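Local coordinates for hypothetical protein AQ_1354 (Aquifex aeolicus, PDB 1OZ9), which is a YbeY-family protein that probably acts as a zinc-dependent, single-strand-specific endoribonuclease in 16S rRNA maturation and ribosome quality control, at residues A[58-63]-A[70-75]; A[113-118]-A[123-128]; A[11-16]-A[23-28]. All coordinates share one frame; numbering follows the deposited sequence.

Contact 1: residues A[58-63]-A[70-75]; sequences KTYRKK and LSFPMG
L70 and F72, the strand residues met by R61 and Y60 of helix 50-61, are fixed by backbone hydrogen bonds to V88 and D86 of the adjoining strand 81-90. No hydrogen bond crosses between the two segments, so the contact illustrates how a helix and a following strand can be matched by side-chain shape. Its aromatic part is an offset edge-to-face pair. F72 turns its edge to a face of Y60, with ring centroids 5.2 Å apart and planes at 67°. The closest atom is F72 CE2, 3.5 Å from Y60 CD1, while F72 CD2 stands 4.2 Å above the plane of the Y60 ring, offset toward its rim. The other face of Y60 carries T59 CG2 over its centre, so the phenol is flanked on both faces. With CG of Y60 beside the backbone N (chi1 -66°), its side chain crosses that of F72 at about a right angle.

The second part sets a guanidinium against a leucine methyl. R61, bent at chi2, slides past L70 in the opposite direction; CD2 of L70 lies over one guanidinium face, although the modelled spacing there is too tight to interpret. L70 also meets I53 and L56 of helix 50-61. S71 points its CB away from the helix, and its side chain comes about 3 Å, nearest atoms, from the side chain of H119, a predicted zinc ligand. Alternation along this outermost strand therefore gives one face to the helix and the other to the metal-site side, consistent with the edge strand flanking the active-site cleft in the matrix-metalloproteinase type of fold.

Contact 2: residues A[113-118]-A[123-128]; sequences IVHGIV and YDHEKG
H115 and H125, two of the three predicted zinc ligands, bring their imidazoles together in an arrangement that is neither a stack nor edge-to-face. The ring centroids are 5.0 Å apart and the planes make 64°. H125 CE1 arrives at the edge of H115, near that ring's plane, and lies 3.3 Å from H115 NE2. CG of H125 sits between its backbone N and carbonyl carbon (chi1 59°), which swings the ring back toward the helix. H119 meets both rings and completes the predicted set of three zinc-binding histidines. A leucine in place of H115 would probably leave E139 OE2 without the ring nitrogen ND1 to which it is now hydrogen-bonded, and cost the predicted site one ligand.

Polar contacts shape the returning chain more than they tie it to the helix. Y123 N gives V118 O a weak hydrogen bond of 3.5 Å. Farther on, D124 OD1 accepts from E126 N at 3.2 Å, an Asx turn in which OD1 is met from above the carboxylate plane, 58° out of it. Overlapping it, a type I beta turn runs from H125 to G128, closed by the 2.9 Å bond from G128 N to H125 O. Together the two turns hold the backbone on both sides of H125 in a bend.

Apolar packing is local: V118 CG1 touches Y123 CB at 3.9 Å, while the edge of the Y123 ring borders V118 O.

Helix 129-147 packs behind it: besides E139, it supplies F135, which touches V118 and Y123, meets the H115 ring and meets H125 edge-to-face, while V114 packs on V142. Elsewhere on helix 105-120, I113 and I117 lean against helix 22-35.

Contact 3: residues A[11-16]-A[23-28]; sequences VLVKLK and DKIEKW
Strand 11-15 and helix 23-28, touching through V13 and I25 among others, run roughly antiparallel, their axes 8.6 Å apart at closest and their directions at 146°. They are the first strand and the helix of a beta-alpha-beta unit that strand 41-48 completes, and the contact is a clear case of a connecting helix laid on its own sheet. Alternate residues V11, V13 and L15 point toward the helix.

V13 meets two successive helix residues. Both of its methyls, CG1 and CG2, stand 3.8 Å from I25 CG2, and CG2 also rests 3.9 Å from E26 CA. I25 spreads its branches along the strand: CG2, anti to the backbone N, serves V13, whereas CD1 runs on to L15 CD2 at 3.7 Å. Beyond the segments, I25 also packs on I47 of the neighbouring strand and on I113 of helix 105-120.

The chain of E26 packs through its methylenes while its carboxylate turns to water. Its CG lies 4.0 Å from V11 CG1, the two side chains sliding past each other. Past that methylene, a water donates to V11 O (2.9 Å), accepts from V13 N and donates weakly to E26 OE1.

Overall arrangement
Contacts 1 and 3 sit on the two outermost strands of one mixed sheet, each with a helix laid on it; their centres are about 20 Å apart and their nearest atoms about 10 Å. Helix 105-120, which carries 113-118, touches both. At one place S71 CB of contact 1 packs 3.6 Å from G116 O, bringing the edge strand beside the predicted zinc site. At another, I113 CD1 lies 3.8 Å from W28 CE3 of contact 3. The centres of contacts 2 and 3 are nonetheless about 20 Å apart, and contact 3 lies away from the predicted zinc site. The three close in series along the chain: 3, then 1, then 2.

Contact 1: residues A[58-63]-A[70-75]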
ATOM      1  N   LYS A  58       7.342 -15.397   1.299  1.00 16.61           N
ATOM      2  CA  LYS A  58       8.283 -16.479   1.057  1.00 16.45           C
ATOM      3  C   LYS A  58       8.756 -16.487  -0.386  1.00 16.71           C
ATOM      4  O   LYS A  58       9.952 -16.569  -0.671  1.00 16.39           O
ATOM      5  CB  LYS A  58       7.632 -17.828   1.361  1.00 16.66           C
ATOM      6  CG  LYS A  58       8.572 -19.032   1.209  1.00 17.37           C
ATOM      7  CD  LYS A  58       7.945 -20.338   1.690  1.00 18.27           C
ATOM      8  CE  LYS A  58       9.040 -21.421   1.831  1.00 21.29           C
ATOM      9  NZ  LYS A  58       8.522 -22.795   2.095  1.00 20.97           N
ATOM     10  N   THR A  59       7.805 -16.420  -1.305  1.00 16.62           N
ATOM     11  CA  THR A  59       8.122 -16.512  -2.722  1.00 17.23           C
ATOM     12  C   THR A  59       8.939 -15.319  -3.226  1.00 17.79           C
ATOM     13  O   THR A  59       9.956 -15.484  -3.924  1.00 17.22           O
ATOM     14  CB  THR A  59       6.806 -16.642  -3.522  1.00 17.25           C
ATOM     15  OG1 THR A  59       6.285 -17.969  -3.361  1.00 18.43           O
ATOM     16  CG2 THR A  59       7.062 -16.529  -5.019  1.00 18.09           C
ATOM     17  N   TYR A  60       8.515 -14.127  -2.831  1.00 17.81           N
ATOM     18  CA  TYR A  60       9.110 -12.897  -3.340  1.00 20.01           C
ATOM     19  C   TYR A  60      10.180 -12.206  -2.484  1.00 20.73           C
ATOM     20  O   TYR A  60      10.861 -11.292  -2.959  1.00 21.67           O
ATOM     21  CB  TYR A  60       7.991 -11.902  -3.659  1.00 19.44           C
ATOM     22  CG  TYR A  60       7.135 -12.383  -4.805  1.00 21.94           C
ATOM     23  CD1 TYR A  60       5.818 -12.777  -4.606  1.00 23.61           C
ATOM     24  CD2 TYR A  60       7.667 -12.505  -6.082  1.00 26.25           C
ATOM     25  CE1 TYR A  60       5.040 -13.241  -5.660  1.00 24.95           C
ATOM     26  CE2 TYR A  60       6.899 -12.977  -7.142  1.00 27.87           C
ATOM     27  CZ  TYR A  60       5.584 -13.333  -6.921  1.00 26.74           C
ATOM     28  OH  TYR A  60       4.822 -13.792  -7.970  1.00 28.84           O
ATOM     29  N   ARG A  61      10.308 -12.591  -1.226  1.00 21.13           N
ATOM     30  CA  ARG A  61      11.275 -11.918  -0.375  1.00 22.09           C
ATOM     31  C   ARG A  61      12.094 -12.919   0.403  1.00 21.63           C
ATOM     32  O   ARG A  61      12.950 -12.550   1.187  1.00 21.34           O
ATOM     33  CB  ARG A  61      10.578 -10.940   0.578  1.00 22.62           C
ATOM     34  CG  ARG A  61       9.890  -9.770  -0.139  1.00 27.71           C
ATOM     35  CD  ARG A  61       9.862  -8.473   0.649  1.00 35.53           C
ATOM     36  NE  ARG A  61       9.106  -7.397  -0.001  1.00 41.15           N
ATOM     37  CZ  ARG A  61       8.625  -6.340   0.666  1.00 44.85           C
ATOM     38  NH1 ARG A  61       8.845  -6.241   1.972  1.00 45.81           N
ATOM     39  NH2 ARG A  61       7.917  -5.394   0.044  1.00 45.50           N
ATOM     40  N   LYS A  62      11.815 -14.190   0.172  1.00 21.68           N
ATOM     41  CA  LYS A  62      12.496 -15.260   0.867  1.00 22.18           C
ATOM     42  C   LYS A  62      12.394 -15.085   2.378  1.00 22.45           C
ATOM     43  O   LYS A  62      13.353 -15.319   3.103  1.00 22.15           O
ATOM     44  CB  LYS A  62      13.955 -15.350   0.411  1.00 22.25           C
ATOM     45  CG  LYS A  62      14.096 -15.482  -1.103  1.00 22.83           C
ATOM     46  CD  LYS A  62      15.514 -15.849  -1.497  1.00 27.65           C
ATOM     47  CE  LYS A  62      15.629 -16.120  -2.995  1.00 28.30           C
ATOM     48  NZ  LYS A  62      16.957 -16.710  -3.299  1.00 28.74           N
ATOM     49  N   LYS A  63      11.218 -14.679   2.843  1.00 22.42           N
ATOM     50  CA  LYS A  63      10.954 -14.550   4.273  1.00 22.74           C
ATOM     51  C   LYS A  63       9.673 -15.311   4.593  1.00 22.14           C
ATOM     52  O   LYS A  63       8.560 -14.851   4.303  1.00 20.92           O
ATOM     53  CB  LYS A  63      10.847 -13.077   4.685  1.00 23.30           C
ATOM     54  CG  LYS A  63      12.219 -12.389   4.783  1.00 27.91           C
ATOM     55  CD  LYS A  63      12.098 -10.856   4.869  1.00 33.02           C
ATOM     56  CE  LYS A  63      13.463 -10.199   5.186  1.00 35.54           C
ATOM     57  NZ  LYS A  63      13.353  -8.701   5.154  1.00 37.32           N
ATOM     58  N   LEU A  70       3.012  -5.748   1.389  1.00 15.03           N
ATOM     59  CA  LEU A  70       4.052  -5.981   0.410  1.00 16.27           C
ATOM     60  C   LEU A  70       3.694  -5.208  -0.853  1.00 16.68           C
ATOM     61  O   LEU A  70       2.509  -5.085  -1.195  1.00 17.18           O
ATOM     62  CB  LEU A  70       4.195  -7.463   0.111  1.00 15.54           C
ATOM     63  CG  LEU A  70       4.786  -8.320   1.250  1.00 16.73           C
ATOM     64  CD1 LEU A  70       4.722  -9.781   0.853  1.00 17.55           C
ATOM     65  CD2 LEU A  70       6.228  -7.970   1.561  1.00 17.83           C
ATOM     66  N   SER A  71       4.690  -4.673  -1.542  1.00 17.05           N
ATOM     67  CA  SER A  71       4.404  -3.980  -2.798  1.00 19.22           C
ATOM     68  C   SER A  71       5.141  -4.648  -3.963  1.00 19.28           C
ATOM     69  O   SER A  71       6.318  -5.026  -3.828  1.00 19.44           O
ATOM     70  CB  SER A  71       4.865  -2.525  -2.664  1.00 20.15           C
ATOM     71  OG  SER A  71       6.292  -2.570  -2.679  1.00 27.44           O
ATOM     72  N   PHE A  72       4.475  -4.786  -5.112  1.00 18.34           N
ATOM     73  CA  PHE A  72       5.052  -5.490  -6.259  1.00 19.18           C
ATOM     74  C   PHE A  72       5.011  -4.623  -7.515  1.00 20.42           C
ATOM     75  O   PHE A  72       3.952  -4.478  -8.110  1.00 19.79           O
ATOM     76  CB  PHE A  72       4.253  -6.773  -6.545  1.00 19.40           C
ATOM     77  CG  PHE A  72       4.157  -7.701  -5.363  1.00 19.84           C
ATOM     78  CD1 PHE A  72       3.085  -7.637  -4.503  1.00 20.77           C
ATOM     79  CD2 PHE A  72       5.164  -8.585  -5.086  1.00 21.57           C
ATOM     80  CE1 PHE A  72       3.016  -8.465  -3.386  1.00 21.84           C
ATOM     81  CE2 PHE A  72       5.088  -9.430  -3.973  1.00 21.87           C
ATOM     82  CZ  PHE A  72       4.008  -9.375  -3.143  1.00 20.54           C
ATOM     83  N   PRO A  73       6.138  -4.040  -7.920  1.00 21.27           N
ATOM     84  CA  PRO A  73       6.162  -3.210  -9.135  1.00 21.71           C
ATOM     85  C   PRO A  73       5.980  -4.014 -10.397  1.00 21.89           C
ATOM     86  O   PRO A  73       6.486  -5.132 -10.514  1.00 21.35           O
ATOM     87  CB  PRO A  73       7.573  -2.612  -9.120  1.00 21.82           C
ATOM     88  CG  PRO A  73       8.392  -3.648  -8.397  1.00 22.88           C
ATOM     89  CD  PRO A  73       7.455  -4.071  -7.251  1.00 21.91           C
ATOM     90  N   MET A  74       5.249  -3.437 -11.347  1.00 21.97           N
ATOM     91  CA  MET A  74       5.048  -4.042 -12.643  1.00 22.38           C
ATOM     92  C   MET A  74       5.760  -3.078 -13.593  1.00 23.12           C
ATOM     93  O   MET A  74       6.965  -3.238 -13.900  1.00 23.07           O
ATOM     94  CB  MET A  74       3.555  -4.132 -12.963  1.00 22.04           C
ATOM     95  CG  MET A  74       2.807  -5.161 -12.130  1.00 24.65           C
ATOM     96  SD  MET A  74       3.335  -6.899 -12.423  1.00 27.21           S
ATOM     97  CE  MET A  74       3.275  -7.552 -10.787  1.00 27.93           C
ATOM     98  N   GLY A  75       5.029  -2.067 -14.053  1.00 21.96           N
ATOM     99  CA  GLY A  75       5.661  -0.998 -14.814  1.00 21.65           C
ATOM    100  C   GLY A  75       5.373  -0.962 -16.297  1.00 19.96           C
ATOM    101  O   GLY A  75       5.736   0.002 -16.957  1.00 20.49           O
TER

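Contact 2: residues A[113-118]-A[123-128]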
ATOM      1  N   ILE A 113      -1.768   1.405   3.032  1.00 16.54           N
ATOM      2  CA  ILE A 113      -1.921   1.710   1.600  1.00 17.13           C
ATOM      3  C   ILE A 113      -0.912   2.753   1.177  1.00 17.51           C
ATOM      4  O   ILE A 113      -0.244   2.615   0.155  1.00 17.92           O
ATOM      5  CB  ILE A 113      -3.327   2.241   1.333  1.00 16.57           C
ATOM      6  CG1 ILE A 113      -4.309   1.078   1.381  1.00 16.54           C
ATOM      7  CG2 ILE A 113      -3.416   2.928  -0.056  1.00 18.49           C
ATOM      8  CD1 ILE A 113      -5.775   1.524   1.500  1.00 17.55           C
ATOM      9  N   VAL A 114      -0.788   3.807   1.972  1.00 17.38           N
ATOM     10  CA  VAL A 114       0.188   4.871   1.666  1.00 16.66           C
ATOM     11  C   VAL A 114       1.587   4.301   1.703  1.00 17.16           C
ATOM     12  O   VAL A 114       2.396   4.543   0.790  1.00 17.11           O
ATOM     13  CB  VAL A 114       0.026   6.047   2.655  1.00 16.10           C
ATOM     14  CG1 VAL A 114       1.094   7.151   2.441  1.00 15.06           C
ATOM     15  CG2 VAL A 114      -1.396   6.631   2.479  1.00 16.91           C
ATOM     16  N   HIS A 115       1.877   3.518   2.736  1.00 16.25           N
ATOM     17  CA  HIS A 115       3.216   2.944   2.853  1.00 17.34           C
ATOM     18  C   HIS A 115       3.516   2.106   1.596  1.00 16.59           C
ATOM     19  O   HIS A 115       4.599   2.209   1.007  1.00 16.45           O
ATOM     20  CB  HIS A 115       3.292   2.088   4.112  1.00 17.58           C
ATOM     21  CG  HIS A 115       4.674   1.636   4.459  1.00 19.66           C
ATOM     22  ND1 HIS A 115       5.536   2.395   5.227  1.00 18.10           N
ATOM     23  CD2 HIS A 115       5.339   0.495   4.157  1.00 19.94           C
ATOM     24  CE1 HIS A 115       6.668   1.733   5.394  1.00 21.83           C
ATOM     25  NE2 HIS A 115       6.580   0.585   4.743  1.00 21.88           N
ATOM     26  N   GLY A 116       2.551   1.290   1.179  1.00 15.83           N
ATOM     27  CA  GLY A 116       2.743   0.435   0.008  1.00 15.92           C
ATOM     28  C   GLY A 116       2.955   1.216  -1.291  1.00 16.86           C
ATOM     29  O   GLY A 116       3.794   0.859  -2.129  1.00 15.10           O
ATOM     30  N   ILE A 117       2.194   2.298  -1.453  1.00 16.98           N
ATOM     31  CA  ILE A 117       2.289   3.098  -2.668  1.00 17.83           C
ATOM     32  C   ILE A 117       3.655   3.738  -2.745  1.00 17.23           C
ATOM     33  O   ILE A 117       4.268   3.762  -3.817  1.00 18.95           O
ATOM     34  CB  ILE A 117       1.189   4.156  -2.727  1.00 18.07           C
ATOM     35  CG1 ILE A 117      -0.144   3.451  -2.960  1.00 18.06           C
ATOM     36  CG2 ILE A 117       1.444   5.178  -3.886  1.00 18.68           C
ATOM     37  CD1 ILE A 117      -1.337   4.358  -2.880  1.00 16.98           C
ATOM     38  N   VAL A 118       4.129   4.288  -1.636  1.00 15.70           N
ATOM     39  CA  VAL A 118       5.442   4.929  -1.647  1.00 15.95           C
ATOM     40  C   VAL A 118       6.549   3.927  -2.018  1.00 16.69           C
ATOM     41  O   VAL A 118       7.479   4.254  -2.776  1.00 16.41           O
ATOM     42  CB  VAL A 118       5.751   5.621  -0.282  1.00 16.26           C
ATOM     43  CG1 VAL A 118       7.195   6.228  -0.278  1.00 15.32           C
ATOM     44  CG2 VAL A 118       4.666   6.700   0.009  1.00 14.81           C
ATOM     45  N   TYR A 123      10.853   3.960  -3.445  1.00 18.78           N
ATOM     46  CA  TYR A 123      11.571   4.424  -2.252  1.00 20.46           C
ATOM     47  C   TYR A 123      11.645   3.244  -1.300  1.00 21.50           C
ATOM     48  O   TYR A 123      10.767   2.388  -1.310  1.00 21.53           O
ATOM     49  CB  TYR A 123      10.803   5.566  -1.577  1.00 20.45           C
ATOM     50  CG  TYR A 123      10.661   6.817  -2.428  1.00 21.34           C
ATOM     51  CD1 TYR A 123       9.758   6.865  -3.482  1.00 22.88           C
ATOM     52  CD2 TYR A 123      11.433   7.943  -2.177  1.00 23.43           C
ATOM     53  CE1 TYR A 123       9.636   7.995  -4.263  1.00 22.57           C
ATOM     54  CE2 TYR A 123      11.315   9.092  -2.961  1.00 23.21           C
ATOM     55  CZ  TYR A 123      10.406   9.103  -3.989  1.00 23.56           C
ATOM     56  OH  TYR A 123      10.269  10.224  -4.764  1.00 22.48           O
ATOM     57  N   ASP A 124      12.661   3.194  -0.458  1.00 22.71           N
ATOM     58  CA  ASP A 124      12.749   2.085   0.486  1.00 25.30           C
ATOM     59  C   ASP A 124      13.300   2.693   1.768  1.00 25.37           C
ATOM     60  O   ASP A 124      14.251   3.441   1.722  1.00 25.93           O
ATOM     61  CB  ASP A 124      13.706   1.002  -0.054  1.00 25.88           C
ATOM     62  CG  ASP A 124      13.608  -0.329   0.713  1.00 28.41           C
ATOM     63  OD1 ASP A 124      12.976  -0.391   1.793  1.00 30.32           O
ATOM     64  OD2 ASP A 124      14.157  -1.374   0.309  1.00 29.83           O
ATOM     65  N   HIS A 125      12.704   2.418   2.912  1.00 26.37           N
ATOM     66  CA  HIS A 125      13.244   3.008   4.134  1.00 27.65           C
ATOM     67  C   HIS A 125      14.241   2.098   4.826  1.00 28.31           C
ATOM     68  O   HIS A 125      14.983   2.537   5.697  1.00 27.43           O
ATOM     69  CB  HIS A 125      12.116   3.289   5.098  1.00 28.37           C
ATOM     70  CG  HIS A 125      11.348   2.066   5.459  1.00 28.44           C
ATOM     71  ND1 HIS A 125      10.319   1.578   4.685  1.00 30.23           N
ATOM     72  CD2 HIS A 125      11.482   1.209   6.496  1.00 29.37           C
ATOM     73  CE1 HIS A 125       9.845   0.474   5.236  1.00 28.57           C
ATOM     74  NE2 HIS A 125      10.528   0.234   6.340  1.00 27.58           N
ATOM     75  N   GLU A 126      14.260   0.828   4.441  1.00 29.68           N
ATOM     76  CA  GLU A 126      15.106  -0.149   5.141  1.00 31.82           C
ATOM     77  C   GLU A 126      16.595   0.121   5.049  1.00 31.85           C
ATOM     78  O   GLU A 126      17.381  -0.328   5.894  1.00 31.98           O
ATOM     79  CB  GLU A 126      14.783  -1.573   4.694  1.00 32.67           C
ATOM     80  CG  GLU A 126      13.379  -1.986   5.097  1.00 36.29           C
ATOM     81  CD  GLU A 126      13.057  -3.439   4.781  1.00 42.44           C
ATOM     82  OE1 GLU A 126      13.286  -3.875   3.620  1.00 45.05           O
ATOM     83  OE2 GLU A 126      12.564  -4.137   5.699  1.00 43.85           O
ATOM     84  N   LYS A 127      16.986   0.846   4.013  1.00 32.15           N
ATOM     85  CA  LYS A 127      18.377   1.211   3.855  1.00 31.95           C
ATOM     86  C   LYS A 127      18.773   2.060   5.041  1.00 31.24           C
ATOM     87  O   LYS A 127      19.866   1.918   5.595  1.00 31.39           O
ATOM     88  CB  LYS A 127      18.542   2.034   2.584  1.00 32.61           C
ATOM     89  CG  LYS A 127      19.964   2.530   2.334  1.00 34.69           C
ATOM     90  CD  LYS A 127      20.837   1.468   1.643  1.00 37.42           C
ATOM     91  CE  LYS A 127      21.938   2.111   0.801  1.00 39.19           C
ATOM     92  NZ  LYS A 127      21.398   2.715  -0.470  1.00 40.30           N
ATOM     93  N   GLY A 128      17.865   2.934   5.453  1.00 30.17           N
ATOM     94  CA  GLY A 128      18.181   3.895   6.489  1.00 29.13           C
ATOM     95  C   GLY A 128      18.703   5.139   5.788  1.00 28.17           C
ATOM     96  O   GLY A 128      18.385   5.369   4.617  1.00 28.05           O
TER

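Contact 3: residues A[11-16]-A[23-28]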
ATOM      1  N   VAL A  11      -7.861   2.589 -10.088  1.00 17.81           N
ATOM      2  CA  VAL A  11      -7.553   1.867  -8.867  1.00 18.22           C
ATOM      3  C   VAL A  11      -8.424   0.616  -8.826  1.00 18.76           C
ATOM      4  O   VAL A  11      -9.657   0.711  -8.917  1.00 17.84           O
ATOM      5  CB  VAL A  11      -7.770   2.763  -7.632  1.00 18.73           C
ATOM      6  CG1 VAL A  11      -7.609   1.969  -6.351  1.00 19.93           C
ATOM      7  CG2 VAL A  11      -6.682   3.863  -7.635  1.00 21.72           C
ATOM      8  N   LEU A  12      -7.791  -0.549  -8.753  1.00 18.36           N
ATOM      9  CA  LEU A  12      -8.490  -1.836  -8.736  1.00 19.10           C
ATOM     10  C   LEU A  12      -8.366  -2.462  -7.361  1.00 18.91           C
ATOM     11  O   LEU A  12      -7.283  -2.900  -6.967  1.00 19.10           O
ATOM     12  CB  LEU A  12      -7.871  -2.778  -9.766  1.00 18.87           C
ATOM     13  CG  LEU A  12      -7.928  -2.103 -11.147  1.00 21.55           C
ATOM     14  CD1 LEU A  12      -7.222  -2.924 -12.220  1.00 24.95           C
ATOM     15  CD2 LEU A  12      -9.376  -1.909 -11.507  1.00 23.32           C
ATOM     16  N   VAL A  13      -9.462  -2.546  -6.638  1.00 17.86           N
ATOM     17  CA  VAL A  13      -9.373  -3.070  -5.288  1.00 18.44           C
ATOM     18  C   VAL A  13      -9.964  -4.457  -5.254  1.00 19.21           C
ATOM     19  O   VAL A  13     -11.088  -4.662  -5.749  1.00 18.30           O
ATOM     20  CB  VAL A  13     -10.157  -2.202  -4.327  1.00 18.62           C
ATOM     21  CG1 VAL A  13     -10.153  -2.833  -2.905  1.00 19.66           C
ATOM     22  CG2 VAL A  13      -9.534  -0.768  -4.284  1.00 18.38           C
ATOM     23  N   LYS A  14      -9.238  -5.400  -4.673  1.00 18.96           N
ATOM     24  CA  LYS A  14      -9.761  -6.771  -4.539  1.00 21.23           C
ATOM     25  C   LYS A  14      -9.731  -7.173  -3.081  1.00 20.95           C
ATOM     26  O   LYS A  14      -8.685  -7.046  -2.438  1.00 19.71           O
ATOM     27  CB  LYS A  14      -8.918  -7.735  -5.357  1.00 22.13           C
ATOM     28  CG  LYS A  14      -9.186  -7.589  -6.848  1.00 28.71           C
ATOM     29  CD  LYS A  14      -8.388  -8.571  -7.699  1.00 34.60           C
ATOM     30  CE  LYS A  14      -9.293  -9.190  -8.766  1.00 37.95           C
ATOM     31  NZ  LYS A  14      -8.490  -9.859  -9.829  1.00 41.52           N
ATOM     32  N   LEU A  15     -10.859  -7.642  -2.551  1.00 20.03           N
ATOM     33  CA  LEU A  15     -10.908  -7.989  -1.125  1.00 20.77           C
ATOM     34  C   LEU A  15     -11.204  -9.451  -0.901  1.00 20.74           C
ATOM     35  O   LEU A  15     -12.266  -9.963  -1.327  1.00 20.31           O
ATOM     36  CB  LEU A  15     -11.994  -7.168  -0.406  1.00 20.80           C
ATOM     37  CG  LEU A  15     -11.987  -5.645  -0.632  1.00 22.51           C
ATOM     38  CD1 LEU A  15     -13.182  -4.956   0.022  1.00 21.64           C
ATOM     39  CD2 LEU A  15     -10.708  -5.051  -0.086  1.00 19.84           C
ATOM     40  N   LYS A  16     -10.259 -10.128  -0.266  1.00 19.81           N
ATOM     41  CA  LYS A  16     -10.506 -11.472   0.249  1.00 20.33           C
ATOM     42  C   LYS A  16     -11.007 -11.274   1.678  1.00 19.46           C
ATOM     43  O   LYS A  16     -11.862 -12.007   2.151  1.00 19.34           O
ATOM     44  CB  LYS A  16      -9.230 -12.330   0.249  1.00 20.55           C
ATOM     45  CG  LYS A  16      -9.486 -13.770   0.753  1.00 25.48           C
ATOM     46  CD  LYS A  16      -8.248 -14.672   0.740  1.00 29.71           C
ATOM     47  CE  LYS A  16      -8.638 -16.063   1.219  1.00 32.98           C
ATOM     48  NZ  LYS A  16      -7.640 -17.108   0.847  1.00 35.83           N
ATOM     49  N   ASP A  23     -15.113   0.849  -1.088  1.00 16.82           N
ATOM     50  CA  ASP A  23     -15.091   2.226  -1.570  1.00 17.46           C
ATOM     51  C   ASP A  23     -14.160   3.120  -0.762  1.00 17.46           C
ATOM     52  O   ASP A  23     -13.616   4.095  -1.297  1.00 16.63           O
ATOM     53  CB  ASP A  23     -16.504   2.822  -1.671  1.00 18.06           C
ATOM     54  CG  ASP A  23     -17.254   2.858  -0.328  1.00 19.05           C
ATOM     55  OD1 ASP A  23     -16.932   2.119   0.635  1.00 18.51           O
ATOM     56  OD2 ASP A  23     -18.229   3.613  -0.163  1.00 20.76           O
ATOM     57  N   LYS A  24     -13.955   2.802   0.509  1.00 17.25           N
ATOM     58  CA  LYS A  24     -13.031   3.610   1.315  1.00 17.93           C
ATOM     59  C   LYS A  24     -11.582   3.348   0.888  1.00 18.42           C
ATOM     60  O   LYS A  24     -10.771   4.274   0.784  1.00 17.96           O
ATOM     61  CB  LYS A  24     -13.183   3.328   2.819  1.00 17.54           C
ATOM     62  CG  LYS A  24     -14.331   4.068   3.462  1.00 18.87           C
ATOM     63  CD  LYS A  24     -14.325   3.886   5.016  1.00 21.66           C
ATOM     64  CE  LYS A  24     -15.343   4.791   5.684  1.00 24.74           C
ATOM     65  NZ  LYS A  24     -15.719   4.405   7.103  1.00 26.58           N
ATOM     66  N   ILE A  25     -11.261   2.076   0.664  1.00 17.47           N
ATOM     67  CA  ILE A  25      -9.940   1.715   0.237  1.00 17.38           C
ATOM     68  C   ILE A  25      -9.698   2.359  -1.120  1.00 17.56           C
ATOM     69  O   ILE A  25      -8.603   2.900  -1.386  1.00 16.72           O
ATOM     70  CB  ILE A  25      -9.782   0.177   0.175  1.00 17.50           C
ATOM     71  CG1 ILE A  25      -9.695  -0.401   1.609  1.00 17.61           C
ATOM     72  CG2 ILE A  25      -8.568  -0.212  -0.627  1.00 15.35           C
ATOM     73  CD1 ILE A  25      -9.983  -1.883   1.651  1.00 20.06           C
ATOM     74  N   GLU A  26     -10.697   2.299  -1.991  1.00 17.09           N
ATOM     75  CA  GLU A  26     -10.531   2.870  -3.325  1.00 18.57           C
ATOM     76  C   GLU A  26     -10.251   4.380  -3.247  1.00 18.49           C
ATOM     77  O   GLU A  26      -9.328   4.890  -3.921  1.00 17.82           O
ATOM     78  CB  GLU A  26     -11.774   2.613  -4.186  1.00 18.84           C
ATOM     79  CG  GLU A  26     -11.471   2.635  -5.667  1.00 25.28           C
ATOM     80  CD  GLU A  26     -12.693   2.346  -6.551  1.00 31.14           C
ATOM     81  OE1 GLU A  26     -13.528   1.461  -6.202  1.00 35.67           O
ATOM     82  OE2 GLU A  26     -12.800   3.007  -7.602  1.00 35.20           O
ATOM     83  N   LYS A  27     -11.058   5.084  -2.446  1.00 18.52           N
ATOM     84  CA  LYS A  27     -10.913   6.522  -2.227  1.00 19.24           C
ATOM     85  C   LYS A  27      -9.529   6.907  -1.642  1.00 19.43           C
ATOM     86  O   LYS A  27      -8.891   7.826  -2.174  1.00 18.64           O
ATOM     87  CB  LYS A  27     -12.081   7.113  -1.411  1.00 19.64           C
ATOM     88  CG  LYS A  27     -11.795   8.491  -0.725  1.00 23.68           C
ATOM     89  CD  LYS A  27     -12.985   8.999   0.113  1.00 29.85           C
ATOM     90  CE  LYS A  27     -12.563   9.871   1.335  1.00 33.52           C
ATOM     91  NZ  LYS A  27     -12.909  11.342   1.233  1.00 32.52           N
ATOM     92  N   TRP A  28      -9.069   6.225  -0.585  1.00 17.96           N
ATOM     93  CA  TRP A  28      -7.742   6.500  -0.015  1.00 17.82           C
ATOM     94  C   TRP A  28      -6.667   6.344  -1.087  1.00 18.39           C
ATOM     95  O   TRP A  28      -5.781   7.188  -1.222  1.00 18.06           O
ATOM     96  CB  TRP A  28      -7.404   5.541   1.133  1.00 17.27           C
ATOM     97  CG  TRP A  28      -8.233   5.797   2.345  1.00 16.72           C
ATOM     98  CD1 TRP A  28      -8.725   6.987   2.760  1.00 18.17           C
ATOM     99  CD2 TRP A  28      -8.670   4.833   3.282  1.00 16.71           C
ATOM    100  NE1 TRP A  28      -9.423   6.836   3.938  1.00 17.82           N
ATOM    101  CE2 TRP A  28      -9.430   5.509   4.262  1.00 17.77           C
ATOM    102  CE3 TRP A  28      -8.499   3.455   3.401  1.00 17.18           C
ATOM    103  CZ2 TRP A  28     -10.021   4.854   5.338  1.00 18.93           C
ATOM    104  CZ3 TRP A  28      -9.079   2.813   4.484  1.00 18.96           C
ATOM    105  CH2 TRP A  28      -9.831   3.510   5.425  1.00 18.04           C
TER
HETATM  106  O   HOH W   1     -11.722  -0.829  -7.590  1.00 31.36           O